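Local coordinates for multifunctional non-homologous end joining DNA repair protein LigD (Mycobacterium tuberculosis, PDB 2IRX) that probably works with Ku to repair DNA double-strand breaks by non-homologous end joining, its polymerase domain, the part described here, filling gaps before ligation, at residues Pro51-Arg56 / Phe67-Ala72; Phe139-Gly144 / Val227-Ser232. All coordinates share one frame; numbering follows the deposited sequence.

Contact 1 (Pro51-Arg56 / Phe67-Ala72); sequences PATRKR and FEKQLA. With GTP (guanosine-5'-triphosphate), chain C.
Arg54 and Glu68 form an antiparallel hydrogen-bonded pair, with Arg54 N 3.0 Å from Glu68 O and Glu68 N 2.7 Å from Arg54 O, while Lys55 and Phe67 make the adjoining non-hydrogen-bonded pair of this hairpin. Beyond Glu68 the chain leaves the strand, and the Arg54 guanidinium follows it. Bends at chi2 (83°) and chi3 (61°) turn this group toward the start of its own segment and the chain after Glu68, where Arg54 NH1 donates to Lys69 O at 2.9 Å and also to Ala52 O, and Arg54 NH2 donates to Gln70 O. Glu68 stands between two arginines. Glu68 OE2 takes Arg54 NH2 at 2.7 Å on the anti lone pair, tilted from the guanidinium plane, and Glu68 OE1 takes Arg56 NH1 at 2.7 Å on the syn lone pair, in the plane of the Arg56 guanidinium. A water links Arg54 NE to Glu68 OE2. On the opposite sheet face the Phe67 ring is sandwiched: Thr53 CG2 makes a CH-pi contact 3.5 Å from the ring centroid, and the guanine of GTP lies over the other face, Phe67 CD2 to GTP C2 being 3.3 Å. The extended Lys55 crosses beside this ring to donate from Lys55 NZ to GTP N7 at 2.9 Å. One face is thus tied by charge, while the other offers a base platform, consistent with the substrate role assigned to Lys55 in relatives.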
ATOM      1  N   PRO A  51     -10.141  -6.168  -2.302  1.00  6.68           N
ATOM      2  CA  PRO A  51     -11.091  -5.080  -2.042  1.00  6.74           C
ATOM      3  C   PRO A  51     -10.300  -3.759  -1.868  1.00  7.22           C
ATOM      4  O   PRO A  51      -9.324  -3.716  -1.098  1.00  7.33           O
ATOM      5  CB  PRO A  51     -11.772  -5.506  -0.729  1.00  7.07           C
ATOM      6  CG  PRO A  51     -10.725  -6.380  -0.024  1.00  6.33           C
ATOM      7  CD  PRO A  51      -9.999  -7.089  -1.148  1.00  6.43           C
ATOM      8  N   ALA A  52     -10.720  -2.705  -2.571  1.00  7.19           N
ATOM      9  CA  ALA A  52     -10.070  -1.394  -2.507  1.00  7.22           C
ATOM     10  C   ALA A  52     -10.800  -0.456  -1.535  1.00  7.77           C
ATOM     11  O   ALA A  52     -11.980  -0.148  -1.726  1.00  6.18           O
ATOM     12  CB  ALA A  52     -10.011  -0.758  -3.914  1.00  7.65           C
ATOM     13  N   THR A  53     -10.088  -0.061  -0.487  1.00  7.54           N
ATOM     14  CA  THR A  53     -10.497   1.012   0.413  1.00  7.86           C
ATOM     15  C   THR A  53      -9.940   2.342  -0.136  1.00  8.30           C
ATOM     16  O   THR A  53      -8.755   2.433  -0.477  1.00  8.99           O
ATOM     17  CB  THR A  53      -9.992   0.745   1.849  1.00  8.53           C
ATOM     18  OG1 THR A  53     -10.596  -0.462   2.346  1.00  8.03           O
ATOM     19  CG2 THR A  53     -10.320   1.919   2.801  1.00  7.21           C
ATOM     20  N   ARG A  54     -10.810   3.344  -0.226  1.00  8.14           N
ATOM     21  CA  ARG A  54     -10.484   4.662  -0.788  1.00  7.64           C
ATOM     22  C   ARG A  54     -10.342   5.673   0.355  1.00  7.47           C
ATOM     23  O   ARG A  54     -11.332   5.989   1.078  1.00  7.31           O
ATOM     24  CB  ARG A  54     -11.589   5.129  -1.763  1.00  6.72           C
ATOM     25  CG  ARG A  54     -11.730   4.362  -3.103  1.00  7.57           C
ATOM     26  CD  ARG A  54     -12.577   3.067  -2.984  1.00  7.07           C
ATOM     27  NE  ARG A  54     -13.941   3.362  -2.551  1.00  8.14           N
ATOM     28  CZ  ARG A  54     -14.656   2.611  -1.716  1.00  7.23           C
ATOM     29  NH1 ARG A  54     -14.135   1.499  -1.205  1.00  6.56           N
ATOM     30  NH2 ARG A  54     -15.906   2.976  -1.382  1.00  7.10           N
ATOM     31  N   LYS A  55      -9.138   6.202   0.532  1.00  6.50           N
ATOM     32  CA  LYS A  55      -8.993   7.382   1.376  1.00  6.85           C
ATOM     33  C   LYS A  55      -9.136   8.650   0.509  1.00  6.53           C
ATOM     34  O   LYS A  55      -8.272   8.963  -0.348  1.00  5.95           O
ATOM     35  CB  LYS A  55      -7.693   7.360   2.169  1.00  7.09           C
ATOM     36  CG  LYS A  55      -7.713   8.270   3.411  1.00  6.24           C
ATOM     37  CD  LYS A  55      -6.518   7.986   4.333  1.00  6.50           C
ATOM     38  CE  LYS A  55      -6.509   8.980   5.516  1.00  8.79           C
ATOM     39  NZ  LYS A  55      -5.392   8.663   6.519  1.00  7.32           N
ATOM     40  N   ARG A  56     -10.218   9.380   0.771  1.00  6.19           N
ATOM     41  CA  ARG A  56     -10.624  10.502  -0.061  1.00  6.92           C
ATOM     42  C   ARG A  56     -10.418  11.860   0.595  1.00  6.56           C
ATOM     43  O   ARG A  56     -10.658  12.036   1.788  1.00  5.96           O
ATOM     44  CB  ARG A  56     -12.094  10.355  -0.506  1.00  7.94           C
ATOM     45  CG  ARG A  56     -12.368   8.994  -1.265  1.00  7.96           C
ATOM     46  CD  ARG A  56     -13.880   8.837  -1.508  1.00  6.84           C
ATOM     47  NE  ARG A  56     -14.411   9.910  -2.351  1.00  5.91           N
ATOM     48  CZ  ARG A  56     -15.710  10.204  -2.491  1.00 10.51           C
ATOM     49  NH1 ARG A  56     -16.660   9.502  -1.842  1.00  8.45           N
ATOM     50  NH2 ARG A  56     -16.064  11.204  -3.302  1.00  7.05           N
ATOM     51  N   PHE A  67     -11.884   7.534   5.309  1.00  5.42           N
ATOM     52  CA  PHE A  67     -11.415   6.243   4.872  1.00  6.68           C
ATOM     53  C   PHE A  67     -12.686   5.488   4.471  1.00  7.49           C
ATOM     54  O   PHE A  67     -13.433   4.978   5.335  1.00  7.97           O
ATOM     55  CB  PHE A  67     -10.708   5.614   6.069  1.00  6.64           C
ATOM     56  CG  PHE A  67      -9.743   4.516   5.737  1.00  7.28           C
ATOM     57  CD1 PHE A  67      -8.619   4.754   4.936  1.00  8.20           C
ATOM     58  CD2 PHE A  67      -9.928   3.245   6.315  1.00  8.30           C
ATOM     59  CE1 PHE A  67      -7.693   3.719   4.651  1.00 11.46           C
ATOM     60  CE2 PHE A  67      -8.991   2.206   6.078  1.00 10.08           C
ATOM     61  CZ  PHE A  67      -7.879   2.440   5.232  1.00  9.91           C
ATOM     62  N   GLU A  68     -12.943   5.434   3.165  1.00  6.50           N
ATOM     63  CA  GLU A  68     -14.230   4.928   2.685  1.00  6.74           C
ATOM     64  C   GLU A  68     -14.121   3.470   2.260  1.00  7.38           C
ATOM     65  O   GLU A  68     -13.332   3.128   1.377  1.00  7.91           O
ATOM     66  CB  GLU A  68     -14.751   5.790   1.558  1.00  6.16           C
ATOM     67  CG  GLU A  68     -16.169   5.476   1.126  1.00  7.00           C
ATOM     68  CD  GLU A  68     -16.479   6.206  -0.179  1.00 15.21           C
ATOM     69  OE1 GLU A  68     -16.759   7.396  -0.119  1.00 17.48           O
ATOM     70  OE2 GLU A  68     -16.369   5.605  -1.275  1.00 20.05           O
ATOM     71  N   LYS A  69     -14.884   2.605   2.925  1.00  7.18           N
ATOM     72  CA  LYS A  69     -14.835   1.161   2.646  1.00  7.34           C
ATOM     73  C   LYS A  69     -16.052   0.750   1.834  1.00  7.64           C
ATOM     74  O   LYS A  69     -15.929   0.315   0.680  1.00  7.55           O
ATOM     75  CB  LYS A  69     -14.762   0.368   3.958  1.00  7.31           C
ATOM     76  CG  LYS A  69     -13.479   0.634   4.790  1.00  8.39           C
ATOM     77  CD  LYS A  69     -13.524  -0.116   6.126  1.00  8.52           C
ATOM     78  CE  LYS A  69     -12.277   0.238   6.971  1.00 11.81           C
ATOM     79  NZ  LYS A  69     -12.338  -0.388   8.360  1.00 14.77           N
ATOM     80  N   GLN A  70     -17.237   0.910   2.434  1.00  7.43           N
ATOM     81  CA  GLN A  70     -18.501   0.647   1.740  1.00  7.88           C
ATOM     82  C   GLN A  70     -18.616   1.391   0.405  1.00  8.45           C
ATOM     83  O   GLN A  70     -18.368   2.609   0.304  1.00  7.57           O
ATOM     84  CB  GLN A  70     -19.712   0.973   2.637  1.00  7.60           C
ATOM     85  CG  GLN A  70     -21.070   0.791   1.919  1.00  8.51           C
ATOM     86  CD  GLN A  70     -21.408  -0.671   1.643  1.00 10.35           C
ATOM     87  OE1 GLN A  70     -21.001  -1.570   2.387  1.00  9.77           O
ATOM     88  NE2 GLN A  70     -22.161  -0.911   0.570  1.00 13.21           N
ATOM     89  N   LEU A  71     -19.020   0.638  -0.614  1.00  8.82           N
ATOM     90  CA  LEU A  71     -19.297   1.207  -1.924  1.00  9.11           C
ATOM     91  C   LEU A  71     -20.663   1.928  -1.920  1.00  9.62           C
ATOM     92  O   LEU A  71     -21.703   1.354  -1.519  1.00  9.03           O
ATOM     93  CB  LEU A  71     -19.239   0.093  -2.990  1.00  9.93           C
ATOM     94  CG  LEU A  71     -19.118   0.484  -4.451  1.00  9.65           C
ATOM     95  CD1 LEU A  71     -17.971   1.493  -4.695  1.00  8.73           C
ATOM     96  CD2 LEU A  71     -18.988  -0.765  -5.370  1.00  9.12           C
ATOM     97  N   ALA A  72     -20.678   3.191  -2.340  1.00  9.40           N
ATOM     98  CA  ALA A  72     -21.931   3.938  -2.447  1.00 10.18           C
ATOM     99  C   ALA A  72     -22.937   3.303  -3.397  1.00 10.29           C
ATOM    100  O   ALA A  72     -22.556   2.683  -4.375  1.00  9.34           O
ATOM    101  CB  ALA A  72     -21.683   5.383  -2.870  1.00 10.69           C
TER
HETATM  102  PG  GTP C 305       3.925   6.371   7.218  1.00 15.17           P
HETATM  103  O1G GTP C 305       5.145   6.105   6.421  1.00 15.05           O
HETATM  104  O2G GTP C 305       3.888   5.529   8.476  1.00 12.82           O
HETATM  105  O3G GTP C 305       3.739   7.837   7.500  1.00 16.03           O
HETATM  106  O3B GTP C 305       2.706   5.982   6.214  1.00 15.64           O
HETATM  107  PB  GTP C 305       1.788   4.668   6.197  1.00 14.15           P
HETATM  108  O1B GTP C 305       2.533   3.444   6.620  1.00 12.98           O
HETATM  109  O2B GTP C 305       1.235   4.477   4.838  1.00 12.25           O
HETATM  110  O3A GTP C 305       0.742   4.994   7.355  1.00 15.65           O
HETATM  111  PA  GTP C 305      -0.819   5.391   7.343  1.00 16.01           P
HETATM  112  O1A GTP C 305      -1.217   6.048   6.047  1.00 16.23           O
HETATM  113  O2A GTP C 305      -0.991   6.260   8.566  1.00 13.26           O
HETATM  114  O5' GTP C 305      -1.563   3.996   7.525  1.00 16.56           O
HETATM  115  C5' GTP C 305      -1.308   3.113   8.624  1.00 15.38           C
HETATM  116  C4' GTP C 305      -2.421   2.058   8.698  1.00 15.70           C
HETATM  117  O4' GTP C 305      -3.725   2.623   8.833  1.00 13.85           O
HETATM  118  C3' GTP C 305      -2.480   1.202   7.447  1.00 13.07           C
HETATM  119  O3' GTP C 305      -2.939  -0.047   7.894  1.00 15.97           O
HETATM  120  C2' GTP C 305      -3.569   1.870   6.593  1.00 13.79           C
HETATM  121  O2' GTP C 305      -4.247   1.080   5.626  1.00 13.13           O
HETATM  122  C1' GTP C 305      -4.524   2.382   7.659  1.00 15.46           C
HETATM  123  N9  GTP C 305      -5.141   3.705   7.459  1.00 16.13           N
HETATM  124  C8  GTP C 305      -4.627   4.830   6.864  1.00 17.03           C
HETATM  125  N7  GTP C 305      -5.540   5.815   7.010  1.00 18.56           N
HETATM  126  C5  GTP C 305      -6.596   5.336   7.722  1.00 17.01           C
HETATM  127  C6  GTP C 305      -7.785   5.922   8.173  1.00 17.69           C
HETATM  128  O6  GTP C 305      -8.042   7.103   7.919  1.00 15.70           O
HETATM  129  N1  GTP C 305      -8.676   5.154   8.919  1.00 17.45           N
HETATM  130  C2  GTP C 305      -8.406   3.828   9.216  1.00 17.74           C
HETATM  131  N2  GTP C 305      -9.291   3.106   9.917  1.00 17.98           N
HETATM  132  N3  GTP C 305      -7.222   3.248   8.758  1.00 16.69           N
HETATM  133  C4  GTP C 305      -6.339   4.008   8.024  1.00 17.20           C
HETATM  134  O   HOH W   1     -14.860   5.912  -3.196  1.00 14.09           O

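Contact 2 (Phe139-Gly144 / Val227-Ser232); sequences FDLDPG and VFVDWS. With MN (manganese (II) ion), chain B; GTP (guanosine-5'-triphosphate), chain C.
Asp140 and Asp230 are joined by two backbone hydrogen bonds, Asp140 N to Asp230 O at 3.0 Å and nearly straight (175°), and Asp230 N to Asp140 O at 2.8 Å. Above this pair Asp140 and Asp142 grip one manganese ion through their OD1 atoms, each 2.2 Å from the metal, and GTP O2G, GTP O1B and two waters complete six ligands. The carboxylates reach it by different rotations: CG of Asp140 lies anti to the backbone N (chi1 178°), whereas CG of Asp142 lies beside it (chi1 -68°), bringing both groups to one ion from alternate positions of the strand. One metal-bound water also hydrogen-bonds Leu141 O and GTP O1G. Asp230, across the strand pair, does not touch this ion. Asp230 OD2 is 4.2 Å from Asp140 OD2, and Gln233 NE2 hydrogen-bonds both oxygens; a further water lies 2.6 Å from Asp230 OD2 and also hydrogen-bonds Asp142 OD2. Asp230 OD1 is held by Ser232 N, an Asx turn, and by Ser232 OG on its syn lone pair.

Asp142 with Phe228 is the next antiparallel hydrogen-bonded pair. The opposite sheet face is apolar. There Val227 CG1 packs 3.8 Å from Leu141 CB, and Val229 CG1 approaches Phe139 CD1 obliquely at 3.8 Å, with helices 149-164 and 192-209 packing against this side. Pairing and side-chain alternation together place three acidic groups on one face. With one manganese present, the arrangement is consistent with the two-metal polymerase site inferred from relatives, in which Asp230 would serve the second ion.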
ATOM      1  N   PHE A 139       5.352  -5.629   5.770  1.00  6.74           N
ATOM      2  CA  PHE A 139       5.895  -5.032   6.985  1.00  6.73           C
ATOM      3  C   PHE A 139       5.845  -3.527   6.809  1.00  6.63           C
ATOM      4  O   PHE A 139       6.262  -2.981   5.780  1.00  7.33           O
ATOM      5  CB  PHE A 139       7.335  -5.492   7.227  1.00  6.71           C
ATOM      6  CG  PHE A 139       7.469  -6.970   7.483  1.00  7.64           C
ATOM      7  CD1 PHE A 139       7.478  -7.468   8.797  1.00  6.83           C
ATOM      8  CD2 PHE A 139       7.603  -7.853   6.422  1.00  9.62           C
ATOM      9  CE1 PHE A 139       7.586  -8.868   9.046  1.00  6.18           C
ATOM     10  CE2 PHE A 139       7.739  -9.248   6.644  1.00  7.79           C
ATOM     11  CZ  PHE A 139       7.725  -9.746   7.963  1.00  8.30           C
ATOM     12  N   ASP A 140       5.315  -2.870   7.824  1.00  6.90           N
ATOM     13  CA  ASP A 140       5.153  -1.437   7.854  1.00  7.35           C
ATOM     14  C   ASP A 140       6.195  -0.908   8.857  1.00  7.36           C
ATOM     15  O   ASP A 140       6.082  -1.112  10.068  1.00  6.76           O
ATOM     16  CB  ASP A 140       3.694  -1.117   8.241  1.00  7.57           C
ATOM     17  CG  ASP A 140       3.410   0.383   8.353  1.00  8.61           C
ATOM     18  OD1 ASP A 140       4.265   1.204   7.973  1.00  8.25           O
ATOM     19  OD2 ASP A 140       2.295   0.755   8.810  1.00  9.44           O
ATOM     20  N   LEU A 141       7.225  -0.247   8.343  1.00  6.92           N
ATOM     21  CA  LEU A 141       8.312   0.245   9.209  1.00  6.82           C
ATOM     22  C   LEU A 141       8.125   1.742   9.475  1.00  6.50           C
ATOM     23  O   LEU A 141       8.219   2.557   8.538  1.00  5.81           O
ATOM     24  CB  LEU A 141       9.689   0.020   8.555  1.00  7.08           C
ATOM     25  CG  LEU A 141      10.374  -1.357   8.679  1.00  8.99           C
ATOM     26  CD1 LEU A 141       9.499  -2.509   8.191  1.00  8.45           C
ATOM     27  CD2 LEU A 141      11.729  -1.373   7.963  1.00  6.96           C
ATOM     28  N   ASP A 142       7.920   2.079  10.753  1.00  6.31           N
ATOM     29  CA  ASP A 142       7.713   3.456  11.219  1.00  6.76           C
ATOM     30  C   ASP A 142       8.891   3.953  12.054  1.00  6.94           C
ATOM     31  O   ASP A 142       9.223   3.339  13.058  1.00  6.90           O
ATOM     32  CB  ASP A 142       6.466   3.517  12.104  1.00  7.43           C
ATOM     33  CG  ASP A 142       5.196   3.272  11.322  1.00  8.59           C
ATOM     34  OD1 ASP A 142       5.272   3.329  10.094  1.00  6.85           O
ATOM     35  OD2 ASP A 142       4.149   2.989  11.931  1.00 10.83           O
ATOM     36  N   PRO A 143       9.473   5.093  11.671  1.00  7.29           N
ATOM     37  CA  PRO A 143      10.560   5.708  12.440  1.00  7.33           C
ATOM     38  C   PRO A 143      10.022   6.396  13.702  1.00  7.76           C
ATOM     39  O   PRO A 143       9.063   7.181  13.635  1.00  7.62           O
ATOM     40  CB  PRO A 143      11.167   6.711  11.446  1.00  8.10           C
ATOM     41  CG  PRO A 143      10.009   7.101  10.561  1.00  6.79           C
ATOM     42  CD  PRO A 143       9.122   5.881  10.468  1.00  7.54           C
ATOM     43  N   GLY A 144      10.612   6.065  14.849  1.00  6.72           N
ATOM     44  CA  GLY A 144      10.349   6.784  16.079  1.00  7.00           C
ATOM     45  C   GLY A 144      11.002   8.142  15.962  1.00  7.18           C
ATOM     46  O   GLY A 144      11.707   8.415  14.979  1.00  6.59           O
ATOM     47  N   VAL A 227      12.936   1.850  15.160  1.00 11.85           N
ATOM     48  CA  VAL A 227      12.008   1.577  14.066  1.00 11.84           C
ATOM     49  C   VAL A 227      10.974   0.578  14.606  1.00 11.70           C
ATOM     50  O   VAL A 227      11.328  -0.520  15.063  1.00 12.57           O
ATOM     51  CB  VAL A 227      12.725   0.954  12.840  1.00 11.41           C
ATOM     52  CG1 VAL A 227      11.703   0.466  11.786  1.00 14.88           C
ATOM     53  CG2 VAL A 227      13.724   1.949  12.208  1.00 11.98           C
ATOM     54  N   PHE A 228       9.705   0.968  14.574  1.00 11.39           N
ATOM     55  CA  PHE A 228       8.625   0.043  14.882  1.00 10.95           C
ATOM     56  C   PHE A 228       8.330  -0.785  13.627  1.00 11.00           C
ATOM     57  O   PHE A 228       8.008  -0.235  12.565  1.00 11.51           O
ATOM     58  CB  PHE A 228       7.398   0.811  15.381  1.00 11.17           C
ATOM     59  CG  PHE A 228       6.122   0.006  15.433  1.00 11.22           C
ATOM     60  CD1 PHE A 228       6.098  -1.304  15.936  1.00 12.19           C
ATOM     61  CD2 PHE A 228       4.918   0.585  15.028  1.00 10.50           C
ATOM     62  CE1 PHE A 228       4.904  -2.026  15.993  1.00 10.77           C
ATOM     63  CE2 PHE A 228       3.715  -0.126  15.087  1.00  9.33           C
ATOM     64  CZ  PHE A 228       3.706  -1.440  15.571  1.00 12.20           C
ATOM     65  N   VAL A 229       8.512  -2.096  13.741  1.00 11.02           N
ATOM     66  CA  VAL A 229       8.296  -3.001  12.622  1.00 10.77           C
ATOM     67  C   VAL A 229       6.893  -3.534  12.829  1.00 11.36           C
ATOM     68  O   VAL A 229       6.674  -4.468  13.597  1.00 10.63           O
ATOM     69  CB  VAL A 229       9.346  -4.160  12.590  1.00 11.75           C
ATOM     70  CG1 VAL A 229       8.984  -5.217  11.514  1.00 12.08           C
ATOM     71  CG2 VAL A 229      10.755  -3.627  12.394  1.00 10.41           C
ATOM     72  N   ASP A 230       5.930  -2.904  12.161  1.00 10.44           N
ATOM     73  CA  ASP A 230       4.532  -3.278  12.321  1.00 11.11           C
ATOM     74  C   ASP A 230       4.221  -4.481  11.432  1.00 10.73           C
ATOM     75  O   ASP A 230       4.212  -4.383  10.211  1.00 11.02           O
ATOM     76  CB  ASP A 230       3.615  -2.083  12.043  1.00 11.79           C
ATOM     77  CG  ASP A 230       2.166  -2.304  12.494  1.00 11.86           C
ATOM     78  OD1 ASP A 230       1.782  -3.414  12.907  1.00 12.05           O
ATOM     79  OD2 ASP A 230       1.405  -1.337  12.397  1.00 11.99           O
ATOM     80  N   TRP A 231       3.982  -5.605  12.096  1.00  9.94           N
ATOM     81  CA  TRP A 231       3.680  -6.900  11.468  1.00 10.26           C
ATOM     82  C   TRP A 231       2.169  -7.183  11.380  1.00 10.17           C
ATOM     83  O   TRP A 231       1.741  -8.190  10.792  1.00 11.08           O
ATOM     84  CB  TRP A 231       4.336  -8.005  12.327  1.00 10.15           C
ATOM     85  CG  TRP A 231       4.053  -7.794  13.803  1.00 10.35           C
ATOM     86  CD1 TRP A 231       4.850  -7.118  14.713  1.00 10.21           C
ATOM     87  CD2 TRP A 231       2.889  -8.222  14.534  1.00 10.69           C
ATOM     88  NE1 TRP A 231       4.240  -7.101  15.955  1.00  8.91           N
ATOM     89  CE2 TRP A 231       3.041  -7.768  15.873  1.00 10.57           C
ATOM     90  CE3 TRP A 231       1.719  -8.919  14.183  1.00 10.90           C
ATOM     91  CZ2 TRP A 231       2.080  -8.030  16.876  1.00 11.83           C
ATOM     92  CZ3 TRP A 231       0.746  -9.157  15.183  1.00 11.63           C
ATOM     93  CH2 TRP A 231       0.941  -8.714  16.504  1.00 11.71           C
ATOM     94  N   SER A 232       1.366  -6.316  11.987  1.00 10.11           N
ATOM     95  CA  SER A 232      -0.044  -6.609  12.208  1.00 10.64           C
ATOM     96  C   SER A 232      -0.935  -6.389  10.987  1.00  9.88           C
ATOM     97  O   SER A 232      -2.083  -6.838  10.996  1.00  9.07           O
ATOM     98  CB  SER A 232      -0.597  -5.837  13.418  1.00 11.27           C
ATOM     99  OG  SER A 232      -0.704  -4.442  13.117  1.00 12.27           O
TER
HETATM  100 MN    MN B 304       3.910   3.333   8.411  1.00 16.64          MN
HETATM  101  PG  GTP C 305       3.925   6.371   7.218  1.00 15.17           P
HETATM  102  O1G GTP C 305       5.145   6.105   6.421  1.00 15.05           O
HETATM  103  O2G GTP C 305       3.888   5.529   8.476  1.00 12.82           O
HETATM  104  O3G GTP C 305       3.739   7.837   7.500  1.00 16.03           O
HETATM  105  O3B GTP C 305       2.706   5.982   6.214  1.00 15.64           O
HETATM  106  PB  GTP C 305       1.788   4.668   6.197  1.00 14.15           P
HETATM  107  O1B GTP C 305       2.533   3.444   6.620  1.00 12.98           O
HETATM  108  O2B GTP C 305       1.235   4.477   4.838  1.00 12.25           O
HETATM  109  O3A GTP C 305       0.742   4.994   7.355  1.00 15.65           O
HETATM  110  PA  GTP C 305      -0.819   5.391   7.343  1.00 16.01           P
HETATM  111  O1A GTP C 305      -1.217   6.048   6.047  1.00 16.23           O
HETATM  112  O2A GTP C 305      -0.991   6.260   8.566  1.00 13.26           O
HETATM  113  O5' GTP C 305      -1.563   3.996   7.525  1.00 16.56           O
HETATM  114  C5' GTP C 305      -1.308   3.113   8.624  1.00 15.38           C
HETATM  115  C4' GTP C 305      -2.421   2.058   8.698  1.00 15.70           C
HETATM  116  O4' GTP C 305      -3.725   2.623   8.833  1.00 13.85           O
HETATM  117  C3' GTP C 305      -2.480   1.202   7.447  1.00 13.07           C
HETATM  118  O3' GTP C 305      -2.939  -0.047   7.894  1.00 15.97           O
HETATM  119  C2' GTP C 305      -3.569   1.870   6.593  1.00 13.79           C
HETATM  120  O2' GTP C 305      -4.247   1.080   5.626  1.00 13.13           O
HETATM  121  C1' GTP C 305      -4.524   2.382   7.659  1.00 15.46           C
HETATM  122  N9  GTP C 305      -5.141   3.705   7.459  1.00 16.13           N
HETATM  123  C8  GTP C 305      -4.627   4.830   6.864  1.00 17.03           C
HETATM  124  N7  GTP C 305      -5.540   5.815   7.010  1.00 18.56           N
HETATM  125  C5  GTP C 305      -6.596   5.336   7.722  1.00 17.01           C
HETATM  126  C6  GTP C 305      -7.785   5.922   8.173  1.00 17.69           C
HETATM  127  O6  GTP C 305      -8.042   7.103   7.919  1.00 15.70           O
HETATM  128  N1  GTP C 305      -8.676   5.154   8.919  1.00 17.45           N
HETATM  129  C2  GTP C 305      -8.406   3.828   9.216  1.00 17.74           C
HETATM  130  N2  GTP C 305      -9.291   3.106   9.917  1.00 17.98           N
HETATM  131  N3  GTP C 305      -7.222   3.248   8.758  1.00 16.69           N
HETATM  132  C4  GTP C 305      -6.339   4.008   8.024  1.00 17.20           C
HETATM  133  O   HOH W   2       2.326   3.239   9.883  1.00 15.81           O
HETATM  134  O   HOH W   3       5.925   3.408   6.925  1.00 15.69           O
HETATM  135  O   HOH W   4       1.953   1.157  12.054  1.00 23.19           O

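In the fold
Both contacts are antiparallel strand pairs that meet the same GTP from different ends, and their nearest atoms are about 11 Å apart. Contact 1 is a local hairpin at the edge of a four-stranded sheet, partly buried, with Lys69 and Gln70 exposed; contact 2 joins strands far apart in sequence within the larger mixed sheet and is almost wholly buried. Their chemistry differs accordingly. In contact 1 arginines pair with a glutamate away from the nucleotide, and an aromatic ring and a lysine receive the base. In contact 2 the acids meet the phosphates through a manganese ion, which probably offsets the like charges. His114 and Thr239 lie beside Phe67, while His181 and Gln233 adjoin Asp140.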